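Local coordinates for protein glycosyltransferase (Rickettsia africae, PDB 7MI0) that probably transfers a sugar from an activated donor to an acceptor, as a GT-B-fold glycosyltransferase of the GT4 kind, at residues 248-253 against 273-278. Numbering follows the deposited sequence.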
loop_
_atom_site.group_PDB
_atom_site.type_symbol
_atom_site.label_atom_id
_atom_site.label_comp_id
_atom_site.label_asym_id
_atom_site.label_seq_id
_atom_site.Cartn_x
_atom_site.Cartn_y
_atom_site.Cartn_z
ATOM N N GLY A 248 3.210 -14.650 2.182
ATOM C CA GLY A 248 3.875 -13.413 2.539
ATOM C C GLY A 248 5.267 -13.702 3.043
ATOM O O GLY A 248 5.640 -14.850 3.292
ATOM N N ASP A 249 6.047 -12.631 3.186
ATOM C CA ASP A 249 7.423 -12.783 3.642
ATOM C C ASP A 249 7.459 -13.447 5.008
ATOM O O ASP A 249 6.632 -13.162 5.876
ATOM C CB ASP A 249 8.137 -11.433 3.711
ATOM C CG ASP A 249 9.511 -11.542 4.357
ATOM O OD1 ASP A 249 10.349 -12.313 3.841
ATOM O OD2 ASP A 249 9.753 -10.871 5.384
ATOM N N ILE A 250 8.421 -14.345 5.194
ATOM C CA ILE A 250 8.563 -15.057 6.456
ATOM C C ILE A 250 10.011 -14.958 6.909
ATOM O O ILE A 250 10.526 -15.848 7.597
ATOM C CB ILE A 250 8.112 -16.520 6.317
ATOM C CG1 ILE A 250 8.946 -17.235 5.257
ATOM C CG2 ILE A 250 6.641 -16.585 5.945
ATOM C CD1 ILE A 250 8.733 -18.723 5.230
ATOM N N SER A 251 10.671 -13.870 6.533
ATOM C CA SER A 251 12.096 -13.698 6.786
ATOM C C SER A 251 12.411 -12.557 7.738
ATOM O O SER A 251 13.291 -12.704 8.593
ATOM C CB SER A 251 12.832 -13.468 5.462
ATOM O OG SER A 251 12.449 -14.424 4.492
ATOM N N ARG A 252 11.725 -11.415 7.605
ATOM C CA ARG A 252 12.021 -10.263 8.453
ATOM C C ARG A 252 11.691 -10.539 9.913
ATOM O O ARG A 252 12.379 -10.036 10.809
ATOM C CB ARG A 252 11.260 -9.033 7.957
ATOM N N HIS A 253 10.655 -11.332 10.170
ATOM C CA HIS A 253 10.265 -11.729 11.522
ATOM C C HIS A 253 10.115 -13.246 11.549
ATOM O O HIS A 253 9.008 -13.775 11.702
ATOM C CB HIS A 253 8.977 -11.025 11.949
ATOM C CG HIS A 253 9.069 -9.530 11.918
ATOM N ND1 HIS A 253 9.850 -8.812 12.799
ATOM C CD2 HIS A 253 8.478 -8.615 11.110
ATOM C CE1 HIS A 253 9.738 -7.523 12.535
ATOM N NE2 HIS A 253 8.911 -7.375 11.516
ATOM N N ILE A 273 -4.473 -25.080 7.216
ATOM C CA ILE A 273 -3.742 -23.824 7.123
ATOM C C ILE A 273 -2.287 -24.162 6.850
ATOM O O ILE A 273 -1.676 -24.930 7.601
ATOM C CB ILE A 273 -3.856 -22.986 8.411
ATOM C CG1 ILE A 273 -5.275 -23.052 8.980
ATOM C CG2 ILE A 273 -3.453 -21.542 8.137
ATOM C CD1 ILE A 273 -5.390 -22.554 10.402
ATOM N N GLN A 274 -1.730 -23.606 5.777
ATOM C CA GLN A 274 -0.319 -23.801 5.476
ATOM C C GLN A 274 0.324 -22.472 5.108
ATOM O O GLN A 274 -0.298 -21.617 4.467
ATOM C CB GLN A 274 -0.107 -24.827 4.353
ATOM C CG GLN A 274 1.238 -25.546 4.450
ATOM C CD GLN A 274 1.419 -26.618 3.394
ATOM O OE1 GLN A 274 0.470 -26.999 2.706
ATOM N NE2 GLN A 274 2.644 -27.110 3.256
ATOM N N ILE A 275 1.580 -22.312 5.521
ATOM C CA ILE A 275 2.316 -21.062 5.397
ATOM C C ILE A 275 3.300 -21.186 4.243
ATOM O O ILE A 275 4.024 -22.185 4.137
ATOM C CB ILE A 275 3.040 -20.724 6.711
ATOM C CG1 ILE A 275 2.042 -20.714 7.873
ATOM C CG2 ILE A 275 3.778 -19.392 6.598
ATOM C CD1 ILE A 275 2.691 -20.729 9.242
ATOM N N PHE A 276 3.328 -20.176 3.378
ATOM C CA PHE A 276 4.188 -20.172 2.206
ATOM C C PHE A 276 4.951 -18.860 2.130
ATOM O O PHE A 276 4.452 -17.807 2.535
ATOM C CB PHE A 276 3.377 -20.374 0.910
ATOM C CG PHE A 276 2.814 -21.758 0.758
ATOM C CD1 PHE A 276 1.558 -22.071 1.247
ATOM C CD2 PHE A 276 3.549 -22.750 0.130
ATOM C CE1 PHE A 276 1.046 -23.345 1.114
ATOM C CE2 PHE A 276 3.040 -24.026 -0.006
ATOM C CZ PHE A 276 1.786 -24.322 0.486
ATOM N N GLY A 277 6.171 -18.937 1.606
ATOM C CA GLY A 277 6.929 -17.741 1.292
ATOM C C GLY A 277 6.228 -16.891 0.246
ATOM O O GLY A 277 5.212 -17.267 -0.337
ATOM N N ASN A 278 6.805 -15.716 -0.000
ATOM C CA ASN A 278 6.132 -14.716 -0.820
ATOM C C ASN A 278 5.775 -15.277 -2.194
ATOM O O ASN A 278 6.475 -16.128 -2.751
ATOM C CB ASN A 278 7.001 -13.467 -0.970
ATOM C CG ASN A 278 6.237 -12.301 -1.574
ATOM O OD1 ASN A 278 5.001 -12.294 -1.599
ATOM N ND2 ASN A 278 6.968 -11.307 -2.064
#
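Strands 243-247 and 273-276 lie side by side in a parallel sheet, the latter as its outermost strand, and residues 248-253 and 273-278 meet where both segments leave that sheet. The loop 248-253 continues from strand 243-247 toward helix 254-266, while 277-278 run on beyond the edge strand. The backbones stay close past the strand ends, with the CA atoms of Gly248 and Asn278 4.3 Å apart. Gly248 N gives a weak hydrogen bond to Phe276 O at 3.4 Å, bent to 153°. This extends the parallel pairing by one step, since Phe276 also bonds to Met246 through the backbone. No further backbone hydrogen bond joins the two segments, although the backbone of Gly277 and Asn278 lies against Gly248 O.

Among side chains, one aliphatic touch carries the contact. Ile250 points its CG2 methyl at CG2 of Ile275, 4.1 Å away, and the two side chains cross obliquely. With CG1 of Ile250 in the crowded position between backbone N and carbonyl carbon (chi1 59°), its CG2 stands anti to the carbonyl carbon, and this branch meets Ile275 CG2, itself anti to its own backbone N. Met221 touches both isoleucines, and helix 254-266 meets them through Thr257 and Lys261, among others.

Asp249 turns its carboxylate back on its own loop. OD2 accepts from Arg252 N at 3.0 Å, nearly straight at 168°, through its syn lone pair, forming an Asx motif. OD1, also by its syn lone pair, receives Ser251 OG at 3.0 Å. These bonds probably help to hold the turn just ahead of His253, the N-cap of helix 254-266.

The division of labour implied is that the carboxylate of Asp249 probably does much to set the loop's shape, whereas direct contact with the edge strand of this Rossmann-like domain rests on one weak backbone bond and one methyl-to-methyl touch at the surface.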